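Local coordinates for protein multiheme cytochrome cf (Carboxydothermus ferrireducens DSM 11255, PDB 6QVM) that probably passes electrons along its eleven c-type hemes to insoluble iron(III) outside the cell, acting as an S-layer-inserted extracellular reductase, at residues D263-S268 / K288-A293; P244-T249 / Y272-P277; L257-N262 / N299-D304. All coordinates share one frame; numbering follows the deposited sequence.

Interaction 1 of 3, residues D263-S268 / K288-A293; sequences DKFQAS and KYMPYA. With HEC (heme c), chain H.
A Met-aromatic contact between Met290 and Phe265 fastens the loop ahead of strand 270-275 to the segment that runs into strand 292-295 of a five-stranded antiparallel sheet. The sulfur lies over one face of the phenyl ring, with Met290 SD 4.3 Å from the centroid of Phe265 and 13° off its normal. Met290 CB reaches the same face nearer the rim, 3.7 Å from Phe265 CE1, as a CH-pi contact. At the ring edge, close to its plane, stands Tyr292 N, 3.7 Å from Phe265 CE1. Phe265 CG sits between its backbone N and carbonyl carbon (chi1 58°), which turns the ring toward Met290. The bendable thioether can follow the flat ring; Val270 touches both side chains, and Phe282 of strand 279-284 touches Met290. Beside this pair, Lys264 lays its methylenes on Pro291 and Tyr292: its CD is 3.8 Å from Pro291 CG, and its CE is 3.4 Å from Tyr292 OH as the two side chains cross at about a right angle. The hydroxyl of Tyr292 donates to Asp263 OD1 over 3.1 Å, meeting it on the syn side, with carboxylate and ring planes only 14° apart. Tyr289 instead carries its hydroxyl end to a methyl group of a heme c. An apolar centre is thus bordered by one polar bond, and the hydroxyl of Tyr292 would probably help to stabilise the negative charge of the exposed Asp263.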
loop_
_atom_site.group_PDB
_atom_site.type_symbol
_atom_site.label_atom_id
_atom_site.label_comp_id
_atom_site.label_asym_id
_atom_site.label_seq_id
_atom_site.Cartn_x
_atom_site.Cartn_y
_atom_site.Cartn_z
ATOM N N ASP A 263 -38.245 -0.290 -1.642
ATOM C CA ASP A 263 -39.422 0.453 -2.070
ATOM C C ASP A 263 -39.180 1.957 -2.208
ATOM O O ASP A 263 -40.041 2.656 -2.749
ATOM C CB ASP A 263 -40.578 0.211 -1.091
ATOM C CG ASP A 263 -40.156 0.378 0.352
ATOM O OD1 ASP A 263 -38.951 0.232 0.639
ATOM O OD2 ASP A 263 -41.027 0.665 1.200
ATOM N N LYS A 264 -38.043 2.471 -1.741
ATOM C CA LYS A 264 -37.752 3.894 -1.856
ATOM C C LYS A 264 -36.865 4.247 -3.042
ATOM O O LYS A 264 -37.036 5.330 -3.616
ATOM C CB LYS A 264 -37.099 4.409 -0.571
ATOM C CG LYS A 264 -37.939 4.152 0.680
ATOM C CD LYS A 264 -37.840 5.264 1.700
ATOM C CE LYS A 264 -38.498 4.845 3.009
ATOM N NZ LYS A 264 -38.541 5.963 3.992
ATOM N N PHE A 265 -35.941 3.369 -3.449
ATOM C CA PHE A 265 -35.144 3.653 -4.635
ATOM C C PHE A 265 -34.707 2.357 -5.299
ATOM O O PHE A 265 -34.893 1.259 -4.768
ATOM C CB PHE A 265 -33.936 4.552 -4.317
ATOM C CG PHE A 265 -32.990 3.990 -3.288
ATOM C CD1 PHE A 265 -33.241 4.156 -1.935
ATOM C CD2 PHE A 265 -31.843 3.314 -3.672
ATOM C CE1 PHE A 265 -32.374 3.646 -0.984
ATOM C CE2 PHE A 265 -30.969 2.809 -2.727
ATOM C CZ PHE A 265 -31.232 2.979 -1.381
ATOM N N GLN A 266 -34.139 2.515 -6.493
ATOM C CA GLN A 266 -33.688 1.423 -7.341
ATOM C C GLN A 266 -32.263 1.707 -7.797
ATOM O O GLN A 266 -31.696 2.767 -7.517
ATOM C CB GLN A 266 -34.610 1.237 -8.555
ATOM C CG GLN A 266 -35.990 0.726 -8.193
ATOM C CD GLN A 266 -35.946 -0.678 -7.627
ATOM O OE1 GLN A 266 -35.600 -1.634 -8.325
ATOM N NE2 GLN A 266 -36.281 -0.808 -6.351
ATOM N N ALA A 267 -31.692 0.747 -8.532
ATOM C CA ALA A 267 -30.281 0.835 -8.895
ATOM C C ALA A 267 -30.005 2.060 -9.756
ATOM O O ALA A 267 -28.943 2.684 -9.641
ATOM C CB ALA A 267 -29.832 -0.434 -9.614
ATOM N N SER A 268 -30.948 2.420 -10.626
ATOM C CA SER A 268 -30.759 3.560 -11.514
ATOM C C SER A 268 -30.862 4.901 -10.794
ATOM O O SER A 268 -30.448 5.920 -11.357
ATOM C CB SER A 268 -31.768 3.506 -12.665
ATOM O OG SER A 268 -33.082 3.334 -12.172
ATOM N N LYS A 288 -26.131 12.927 -2.494
ATOM C CA LYS A 288 -26.537 12.809 -1.105
ATOM C C LYS A 288 -26.861 11.359 -0.787
ATOM O O LYS A 288 -27.298 10.601 -1.654
ATOM C CB LYS A 288 -27.749 13.686 -0.796
ATOM C CG LYS A 288 -27.532 15.157 -1.072
ATOM C CD LYS A 288 -28.429 16.047 -0.237
ATOM C CE LYS A 288 -28.269 17.502 -0.660
ATOM N NZ LYS A 288 -28.699 18.443 0.414
ATOM N N TYR A 289 -26.643 10.980 0.467
ATOM C CA TYR A 289 -26.918 9.614 0.870
ATOM C C TYR A 289 -28.417 9.335 0.816
ATOM O O TYR A 289 -29.253 10.241 0.854
ATOM C CB TYR A 289 -26.362 9.350 2.266
ATOM C CG TYR A 289 -24.853 9.274 2.288
ATOM C CD1 TYR A 289 -24.190 8.170 1.773
ATOM C CD2 TYR A 289 -24.090 10.311 2.810
ATOM C CE1 TYR A 289 -22.816 8.092 1.787
ATOM C CE2 TYR A 289 -22.711 10.243 2.824
ATOM C CZ TYR A 289 -22.085 9.129 2.314
ATOM O OH TYR A 289 -20.719 9.055 2.320
ATOM N N MET A 290 -28.745 8.058 0.713
ATOM C CA MET A 290 -30.090 7.569 0.470
ATOM C C MET A 290 -30.710 7.027 1.751
ATOM O O MET A 290 -30.004 6.740 2.722
ATOM C CB MET A 290 -30.057 6.482 -0.608
ATOM C CG MET A 290 -29.325 6.906 -1.872
ATOM S SD MET A 290 -30.439 7.308 -3.223
ATOM C CE MET A 290 -29.551 6.556 -4.568
ATOM N N PRO A 291 -32.038 6.892 1.801
ATOM C CA PRO A 291 -32.690 6.519 3.068
ATOM C C PRO A 291 -32.403 5.100 3.548
ATOM O O PRO A 291 -32.630 4.822 4.732
ATOM C CB PRO A 291 -34.185 6.711 2.761
ATOM C CG PRO A 291 -34.290 6.626 1.276
ATOM C CD PRO A 291 -33.026 7.259 0.770
ATOM N N TYR A 292 -31.923 4.195 2.691
ATOM C CA TYR A 292 -31.614 2.833 3.110
ATOM C C TYR A 292 -30.128 2.537 2.959
ATOM O O TYR A 292 -29.458 3.058 2.065
ATOM C CB TYR A 292 -32.393 1.787 2.303
ATOM C CG TYR A 292 -33.876 1.718 2.573
ATOM C CD1 TYR A 292 -34.392 1.913 3.849
ATOM C CD2 TYR A 292 -34.761 1.438 1.543
ATOM C CE1 TYR A 292 -35.754 1.839 4.085
ATOM C CE2 TYR A 292 -36.119 1.360 1.766
ATOM C CZ TYR A 292 -36.613 1.559 3.037
ATOM O OH TYR A 292 -37.971 1.482 3.255
ATOM N N ALA A 293 -29.626 1.689 3.851
ATOM C CA ALA A 293 -28.354 1.010 3.679
ATOM C C ALA A 293 -28.625 -0.480 3.509
ATOM O O ALA A 293 -29.712 -0.968 3.823
ATOM C CB ALA A 293 -27.428 1.259 4.874
HETATM FE FE HEC H . -15.154 7.408 6.097
HETATM C CHA HEC H . -14.453 4.144 7.029
HETATM C CHB HEC H . -18.449 6.524 5.644
HETATM C CHC HEC H . -15.936 10.697 5.418
HETATM C CHD HEC H . -11.833 8.208 6.120
HETATM N NA HEC H . -16.247 5.664 6.300
HETATM C C1A HEC H . -15.751 4.425 6.664
HETATM C C2A HEC H . -16.842 3.472 6.623
HETATM C C3A HEC H . -17.948 4.124 6.243
HETATM C C4A HEC H . -17.595 5.515 6.033
HETATM C CMA HEC H . -19.344 3.494 6.056
HETATM C CAA HEC H . -16.729 1.973 6.977
HETATM C CBA HEC H . -16.875 1.857 8.496
HETATM C CGA HEC H . -16.890 0.412 8.926
HETATM O O1A HEC H . -15.915 -0.333 8.628
HETATM O O2A HEC H . -17.883 0.018 9.593
HETATM N NB HEC H . -16.859 8.422 5.586
HETATM C C1B HEC H . -18.128 7.867 5.558
HETATM C C2B HEC H . -19.076 8.950 5.403
HETATM C C3B HEC H . -18.388 10.110 5.337
HETATM C C4B HEC H . -16.977 9.794 5.451
HETATM C CMB HEC H . -20.604 8.744 5.312
HETATM C CAB HEC H . -18.949 11.543 5.163
HETATM C CBB HEC H . -19.887 11.939 6.328
HETATM N NC HEC H . -14.083 9.121 5.794
HETATM C C1C HEC H . -14.599 10.382 5.557
HETATM C C2C HEC H . -13.499 11.326 5.511
HETATM C C3C HEC H . -12.357 10.640 5.707
HETATM C C4C HEC H . -12.712 9.242 5.886
HETATM C CMC HEC H . -13.648 12.841 5.251
HETATM C CAC HEC H . -10.905 11.179 5.724
HETATM C CBC HEC H . -10.695 12.142 6.909
HETATM N ND HEC H . -13.424 6.333 6.484
HETATM C C1D HEC H . -12.161 6.915 6.483
HETATM C C2D HEC H . -11.208 5.937 6.938
HETATM C C3D HEC H . -12.018 4.660 7.225
HETATM C C4D HEC H . -13.384 5.006 6.913
HETATM C CMD HEC H . -9.693 6.188 7.068
HETATM C CAD HEC H . -11.517 3.290 7.737
HETATM C CBD HEC H . -10.762 3.460 9.058
HETATM C CGD HEC H . -11.730 3.663 10.193
HETATM O O1D HEC H . -12.934 3.380 9.995
HETATM O O2D HEC H . -11.310 4.103 11.290
#

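Interaction 2 of 3, residues P244-T249 / Y272-P277; sequences PNMVKT and YVINSP. With HEC (heme c), chain J.
Lys248 and Val273 form a hydrogen-bonded antiparallel pair, and Val247 with Ile274 the adjoining non-hydrogen-bonded pair, where the edge strand 247-248 meets strand 270-275. The ladder is the tight part: Val273 N gives to Lys248 O at 2.6 Å, Lys248 N returns a bond to Val273 O at 2.8 Å, and Asn275 N reaches Met246 O at 2.7 Å. Branched side chains suit the extended backbone. Val247 and Ile274 lie side by side, pointing the same way, and Val247 CG1 also packs 3.6 Å from Tyr272 CD1. Next to them Met246 CE touches Ile274 CG2, while Met246 SD stands 3.4 Å from the propionate carbon CGD of a heme c. Asn275 O lies 2.7 Å from O2D of that propionate, a spacing that suggests a proton on the acid group. The side chain of Asn275, with CG anti to its backbone N (chi1 -177°), uses ND2 to bond Asn245 O at 3.2 Å, tilted from the carbonyl plane and well short of straight at 136°; its OD1 goes to Lys296. The looser part is the partly exposed side chain of Lys248: it crosses Asn275 with its CG passing near the amide, then bends at chi2, and its NZ bonds Asn245 OD1 at 2.8 Å on a lone pair. Phe252 adds a cation-pi partner for this lysine. Trp310 of helix 310-313 covers Val247 and Ile274, Tyr272 OH bonds Glu342, and strand 279-284 flanks strand 270-275 on its far side.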
loop_
_atom_site.group_PDB
_atom_site.type_symbol
_atom_site.label_atom_id
_atom_site.label_comp_id
_atom_site.label_asym_id
_atom_site.label_seq_id
_atom_site.Cartn_x
_atom_site.Cartn_y
_atom_site.Cartn_z
ATOM N N PRO A 244 -9.039 -0.258 -2.414
ATOM C CA PRO A 244 -9.484 0.035 -3.785
ATOM C C PRO A 244 -10.953 -0.262 -4.037
ATOM O O PRO A 244 -11.456 0.094 -5.109
ATOM C CB PRO A 244 -8.587 -0.862 -4.641
ATOM C CG PRO A 244 -8.335 -2.033 -3.774
ATOM C CD PRO A 244 -8.216 -1.484 -2.376
ATOM N N ASN A 245 -11.658 -0.880 -3.089
ATOM C CA ASN A 245 -13.053 -1.260 -3.267
ATOM C C ASN A 245 -14.028 -0.362 -2.511
ATOM O O ASN A 245 -15.211 -0.700 -2.408
ATOM C CB ASN A 245 -13.256 -2.719 -2.840
ATOM C CG ASN A 245 -12.566 -3.702 -3.771
ATOM O OD1 ASN A 245 -12.948 -3.847 -4.933
ATOM N ND2 ASN A 245 -11.549 -4.387 -3.264
ATOM N N MET A 246 -13.564 0.772 -1.984
ATOM C CA MET A 246 -14.416 1.601 -1.134
ATOM C C MET A 246 -15.634 2.138 -1.881
ATOM O O MET A 246 -16.708 2.295 -1.284
ATOM C CB MET A 246 -13.599 2.756 -0.550
ATOM C CG MET A 246 -14.387 3.736 0.308
ATOM S SD MET A 246 -14.946 3.029 1.871
ATOM C CE MET A 246 -15.498 4.496 2.738
ATOM N N VAL A 247 -15.501 2.406 -3.177
ATOM C CA VAL A 247 -16.542 3.075 -3.953
ATOM C C VAL A 247 -16.855 2.233 -5.181
ATOM O O VAL A 247 -15.971 1.981 -6.010
ATOM C CB VAL A 247 -16.122 4.498 -4.357
ATOM C CG1 VAL A 247 -17.194 5.156 -5.197
ATOM C CG2 VAL A 247 -15.808 5.331 -3.118
ATOM N N LYS A 248 -18.110 1.814 -5.304
ATOM C CA LYS A 248 -18.567 0.978 -6.403
ATOM C C LYS A 248 -19.738 1.628 -7.126
ATOM O O LYS A 248 -20.365 2.566 -6.626
ATOM C CB LYS A 248 -18.997 -0.411 -5.916
ATOM C CG LYS A 248 -17.878 -1.243 -5.319
ATOM C CD LYS A 248 -16.749 -1.385 -6.318
ATOM C CE LYS A 248 -15.693 -2.344 -5.821
ATOM N NZ LYS A 248 -14.552 -2.425 -6.765
ATOM N N THR A 249 -20.031 1.101 -8.311
ATOM C CA THR A 249 -21.297 1.333 -8.985
ATOM C C THR A 249 -22.211 0.132 -8.767
ATOM O O THR A 249 -21.739 -0.984 -8.523
ATOM C CB THR A 249 -21.082 1.580 -10.483
ATOM O OG1 THR A 249 -20.376 0.474 -11.062
ATOM C CG2 THR A 249 -20.299 2.868 -10.717
ATOM N N TYR A 272 -23.300 5.974 -6.741
ATOM C CA TYR A 272 -22.196 5.212 -6.177
ATOM C C TYR A 272 -22.670 4.423 -4.966
ATOM O O TYR A 272 -23.627 4.806 -4.290
ATOM C CB TYR A 272 -21.031 6.119 -5.758
ATOM C CG TYR A 272 -20.255 6.690 -6.918
ATOM C CD1 TYR A 272 -19.598 5.858 -7.813
ATOM C CD2 TYR A 272 -20.179 8.062 -7.118
ATOM C CE1 TYR A 272 -18.885 6.372 -8.870
ATOM C CE2 TYR A 272 -19.471 8.589 -8.179
ATOM C CZ TYR A 272 -18.823 7.738 -9.050
ATOM O OH TYR A 272 -18.111 8.244 -10.111
ATOM N N VAL A 273 -21.984 3.315 -4.697
ATOM C CA VAL A 273 -22.187 2.525 -3.489
ATOM C C VAL A 273 -20.917 2.602 -2.656
ATOM O O VAL A 273 -19.821 2.325 -3.159
ATOM C CB VAL A 273 -22.535 1.064 -3.816
ATOM C CG1 VAL A 273 -22.765 0.271 -2.531
ATOM C CG2 VAL A 273 -23.748 0.997 -4.729
ATOM N N ILE A 274 -21.058 2.993 -1.396
ATOM C CA ILE A 274 -19.935 3.028 -0.470
ATOM C C ILE A 274 -19.824 1.651 0.172
ATOM O O ILE A 274 -20.754 1.189 0.841
ATOM C CB ILE A 274 -20.109 4.135 0.580
ATOM C CG1 ILE A 274 -20.408 5.470 -0.109
ATOM C CG2 ILE A 274 -18.861 4.257 1.434
ATOM C CD1 ILE A 274 -19.449 5.809 -1.246
ATOM N N ASN A 275 -18.686 0.994 -0.038
ATOM C CA ASN A 275 -18.548 -0.446 0.166
ATOM C C ASN A 275 -17.589 -0.718 1.319
ATOM O O ASN A 275 -16.375 -0.540 1.178
ATOM C CB ASN A 275 -18.072 -1.106 -1.129
ATOM C CG ASN A 275 -17.971 -2.614 -1.022
ATOM O OD1 ASN A 275 -18.640 -3.241 -0.201
ATOM N ND2 ASN A 275 -17.113 -3.203 -1.848
ATOM N N SER A 276 -18.133 -1.175 2.453
ATOM C CA SER A 276 -17.357 -1.478 3.651
ATOM C C SER A 276 -17.522 -2.958 3.993
ATOM O O SER A 276 -18.383 -3.625 3.409
ATOM C CB SER A 276 -17.810 -0.587 4.812
ATOM O OG SER A 276 -18.993 -1.087 5.410
ATOM N N PRO A 277 -16.728 -3.512 4.921
ATOM C CA PRO A 277 -16.834 -4.959 5.194
ATOM C C PRO A 277 -18.208 -5.426 5.654
ATOM O O PRO A 277 -18.567 -6.584 5.404
ATOM C CB PRO A 277 -15.771 -5.185 6.279
ATOM C CG PRO A 277 -14.759 -4.121 6.028
ATOM C CD PRO A 277 -15.535 -2.920 5.557
HETATM FE FE HEC J . -6.678 3.103 4.959
HETATM C CHA HEC J . -9.345 1.032 5.378
HETATM C CHB HEC J . -4.756 1.009 6.918
HETATM C CHC HEC J . -3.855 4.870 4.091
HETATM C CHD HEC J . -8.655 5.524 3.483
HETATM N NA HEC J . -6.978 1.347 5.951
HETATM C C1A HEC J . -8.185 0.683 6.035
HETATM C C2A HEC J . -8.023 -0.442 6.932
HETATM C C3A HEC J . -6.757 -0.446 7.362
HETATM C C4A HEC J . -6.080 0.681 6.758
HETATM C CMA HEC J . -6.141 -1.464 8.342
HETATM C CAA HEC J . -9.129 -1.446 7.320
HETATM C CBA HEC J . -9.056 -2.654 6.393
HETATM C CGA HEC J . -10.042 -3.687 6.872
HETATM O O1A HEC J . -11.165 -3.309 7.309
HETATM O O2A HEC J . -9.699 -4.896 6.810
HETATM N NB HEC J . -4.682 2.971 5.426
HETATM C C1B HEC J . -4.096 1.993 6.212
HETATM C C2B HEC J . -2.664 2.184 6.173
HETATM C C3B HEC J . -2.408 3.259 5.399
HETATM C C4B HEC J . -3.679 3.771 4.910
HETATM C CMB HEC J . -1.667 1.297 6.955
HETATM C CAB HEC J . -1.020 3.863 5.065
HETATM C CBB HEC J . -0.075 2.848 4.372
HETATM N NC HEC J . -6.335 4.897 4.025
HETATM C C1C HEC J . -5.079 5.390 3.693
HETATM C C2C HEC J . -5.260 6.577 2.870
HETATM C C3C HEC J . -6.587 6.730 2.640
HETATM C C4C HEC J . -7.283 5.695 3.403
HETATM C CMC HEC J . -4.105 7.393 2.237
HETATM C CAC HEC J . -7.303 7.852 1.827
HETATM C CBC HEC J . -6.863 7.933 0.345
HETATM N ND HEC J . -8.683 3.257 4.504
HETATM C C1D HEC J . -9.283 4.359 3.888
HETATM C C2D HEC J . -10.695 4.089 3.755
HETATM C C3D HEC J . -10.902 2.691 4.345
HETATM C C4D HEC J . -9.603 2.249 4.783
HETATM C CMD HEC J . -11.774 5.005 3.147
HETATM C CAD HEC J . -12.218 1.901 4.430
HETATM C CBD HEC J . -12.203 0.966 3.215
HETATM C CGD HEC J . -13.507 0.230 3.046
HETATM O O1D HEC J . -14.236 0.078 4.062
HETATM O O2D HEC J . -13.807 -0.210 1.902
#

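Interaction 3 of 3, residues L257-N262 / N299-D304; sequences LLWSLN and NQWVAD
Asn299 meets Leu258 first, its ND2 4.1 Å from Leu258 CD1 at the solvent side of the contact. Its backbone takes left-handed torsions, which asparagine accepts more readily than most residues, and with Gln300 it faces Asp295 in a G1 beta bulge, where the hairpin of strands 292-295 and 300-303 turns. Trp301, on the edge strand of the sheet, carries most of the contact. Its NE1 donates to Leu258 O at 3.1 Å, nearly straight at 166°; that oxygen lies in the indole plane, but NE1 stands above the carbonyl plane, and Leu261 N grips the same oxygen from the opposite face. Asn262 covers one indole face, its CB 3.8 Å from the centroid of the five-membered ring of Trp301 and its ND2 3.3 Å from Trp301 CZ3. Leu257 CB packs 4.0 Å from Trp301 CZ2. Trp301 CH2 comes over a face of Trp259, 3.5 Å from its CZ3, with the planes oblique at 44°. An alanine in place of Trp301 would probably leave Leu258 O without its indole donor and open a gap between Asn262, Trp259 and Leu257. Phe294 meets Trp301 edge-to-face. Further on, Val302 and Asp304 pair by backbone bonds with Ala293 and Pro291, and Asp304 OD2 bonds His306.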
loop_
_atom_site.group_PDB
_atom_site.type_symbol
_atom_site.label_atom_id
_atom_site.label_comp_id
_atom_site.label_asym_id
_atom_site.label_seq_id
_atom_site.Cartn_x
_atom_site.Cartn_y
_atom_site.Cartn_z
ATOM N N LEU A 257 -28.387 -7.493 -4.239
ATOM C CA LEU A 257 -28.928 -6.440 -3.394
ATOM C C LEU A 257 -30.433 -6.561 -3.200
ATOM O O LEU A 257 -30.997 -5.815 -2.393
ATOM C CB LEU A 257 -28.581 -5.070 -3.976
ATOM C CG LEU A 257 -27.073 -4.834 -4.024
ATOM C CD1 LEU A 257 -26.729 -3.454 -4.562
ATOM C CD2 LEU A 257 -26.488 -5.053 -2.639
ATOM N N LEU A 258 -31.080 -7.482 -3.915
ATOM C CA LEU A 258 -32.513 -7.738 -3.796
ATOM C C LEU A 258 -33.306 -6.440 -3.951
ATOM O O LEU A 258 -34.046 -6.018 -3.065
ATOM C CB LEU A 258 -32.823 -8.441 -2.471
ATOM C CG LEU A 258 -31.966 -9.685 -2.219
ATOM C CD1 LEU A 258 -32.308 -10.325 -0.886
ATOM C CD2 LEU A 258 -32.111 -10.680 -3.365
ATOM N N TRP A 259 -33.116 -5.804 -5.110
ATOM C CA TRP A 259 -33.657 -4.466 -5.340
ATOM C C TRP A 259 -35.177 -4.431 -5.262
ATOM O O TRP A 259 -35.748 -3.416 -4.843
ATOM C CB TRP A 259 -33.192 -3.944 -6.698
ATOM C CG TRP A 259 -31.810 -3.366 -6.675
ATOM C CD1 TRP A 259 -30.687 -3.913 -7.217
ATOM C CD2 TRP A 259 -31.403 -2.139 -6.060
ATOM N NE1 TRP A 259 -29.606 -3.100 -6.984
ATOM C CE2 TRP A 259 -30.019 -2.001 -6.277
ATOM C CE3 TRP A 259 -32.076 -1.142 -5.347
ATOM C CZ2 TRP A 259 -29.297 -0.902 -5.813
ATOM C CZ3 TRP A 259 -31.359 -0.054 -4.886
ATOM C CH2 TRP A 259 -29.984 0.060 -5.125
ATOM N N SER A 260 -35.849 -5.521 -5.646
ATOM C CA SER A 260 -37.308 -5.530 -5.597
ATOM C C SER A 260 -37.838 -5.412 -4.176
ATOM O O SER A 260 -39.019 -5.107 -3.994
ATOM C CB SER A 260 -37.857 -6.795 -6.248
ATOM O OG SER A 260 -37.403 -7.950 -5.572
ATOM N N LEU A 261 -36.998 -5.636 -3.170
ATOM C CA LEU A 261 -37.362 -5.408 -1.779
ATOM C C LEU A 261 -37.132 -3.963 -1.342
ATOM O O LEU A 261 -37.449 -3.618 -0.198
ATOM C CB LEU A 261 -36.569 -6.349 -0.858
ATOM C CG LEU A 261 -36.595 -7.863 -1.110
ATOM C CD1 LEU A 261 -36.145 -8.603 0.146
ATOM C CD2 LEU A 261 -37.973 -8.339 -1.553
ATOM N N ASN A 262 -36.565 -3.125 -2.212
ATOM C CA ASN A 262 -36.298 -1.723 -1.904
ATOM C C ASN A 262 -37.422 -0.885 -2.505
ATOM O O ASN A 262 -37.547 -0.791 -3.731
ATOM C CB ASN A 262 -34.935 -1.291 -2.444
ATOM C CG ASN A 262 -34.469 0.030 -1.863
ATOM O OD1 ASN A 262 -35.271 0.834 -1.394
ATOM N ND2 ASN A 262 -33.160 0.255 -1.886
ATOM N N ASN A 299 -28.639 -9.586 5.107
ATOM C CA ASN A 299 -29.110 -9.628 3.723
ATOM C C ASN A 299 -30.263 -8.658 3.466
ATOM O O ASN A 299 -31.148 -8.943 2.650
ATOM C CB ASN A 299 -29.530 -11.054 3.338
ATOM C CG ASN A 299 -29.076 -11.446 1.955
ATOM O OD1 ASN A 299 -28.196 -10.811 1.379
ATOM N ND2 ASN A 299 -29.665 -12.511 1.417
ATOM N N GLN A 300 -30.268 -7.502 4.130
ATOM C CA GLN A 300 -31.487 -6.708 4.215
ATOM C C GLN A 300 -31.232 -5.222 4.015
ATOM O O GLN A 300 -30.197 -4.689 4.427
ATOM C CB GLN A 300 -32.169 -6.909 5.571
ATOM C CG GLN A 300 -33.475 -7.679 5.492
ATOM C CD GLN A 300 -33.813 -8.379 6.793
ATOM O OE1 GLN A 300 -34.004 -7.740 7.827
ATOM N NE2 GLN A 300 -33.865 -9.704 6.751
ATOM N N TRP A 301 -32.209 -4.560 3.394
ATOM C CA TRP A 301 -32.292 -3.109 3.414
ATOM C C TRP A 301 -32.719 -2.652 4.804
ATOM O O TRP A 301 -33.769 -3.068 5.304
ATOM C CB TRP A 301 -33.290 -2.616 2.369
ATOM C CG TRP A 301 -32.936 -2.973 0.971
ATOM C CD1 TRP A 301 -33.461 -3.988 0.228
ATOM C CD2 TRP A 301 -31.974 -2.320 0.140
ATOM N NE1 TRP A 301 -32.888 -4.005 -1.020
ATOM C CE2 TRP A 301 -31.966 -2.994 -1.098
ATOM C CE3 TRP A 301 -31.118 -1.232 0.322
ATOM C CZ2 TRP A 301 -31.133 -2.612 -2.148
ATOM C CZ3 TRP A 301 -30.292 -0.860 -0.712
ATOM C CH2 TRP A 301 -30.305 -1.544 -1.935
ATOM N N VAL A 302 -31.909 -1.796 5.422
ATOM C CA VAL A 302 -32.234 -1.210 6.714
ATOM C C VAL A 302 -32.267 0.305 6.558
ATOM O O VAL A 302 -31.737 0.866 5.597
ATOM C CB VAL A 302 -31.244 -1.625 7.824
ATOM C CG1 VAL A 302 -31.212 -3.142 7.979
ATOM C CG2 VAL A 302 -29.851 -1.078 7.544
ATOM N N ALA A 303 -32.902 0.964 7.523
ATOM C CA ALA A 303 -33.027 2.414 7.495
ATOM C C ALA A 303 -31.710 3.072 7.891
ATOM O O ALA A 303 -31.026 2.617 8.814
ATOM C CB ALA A 303 -34.145 2.867 8.431
ATOM N N ASP A 304 -31.358 4.147 7.185
ATOM C CA ASP A 304 -30.107 4.849 7.430
ATOM C C ASP A 304 -30.355 6.347 7.427
ATOM O O ASP A 304 -31.087 6.861 6.577
ATOM C CB ASP A 304 -29.048 4.485 6.383
ATOM C CG ASP A 304 -27.646 4.852 6.823
ATOM O OD1 ASP A 304 -27.050 4.082 7.604
ATOM O OD2 ASP A 304 -27.146 5.917 6.401
#

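From the N terminus, the chain first lays down 244-249, whose partner 272-277 closes the loop of interaction 2 and adds the edge strand beside strand 270-275. Inside that loop lie 257-262 and 263-268, each of which pairs with a segment beyond it, so interaction 2 crosses both others. Interaction 1 closes at 288-293 and is nested within interaction 3, which closes last at 299-304. The long link between strands 247-248 and 270-275 is thereby tied to the two strands at the far side of the sheet. Interactions 1 and 3 touch through the backbone bonds joining strands 292-295 and 300-303, and Tyr289 packs on Ile274 to join interaction 1 to interaction 2.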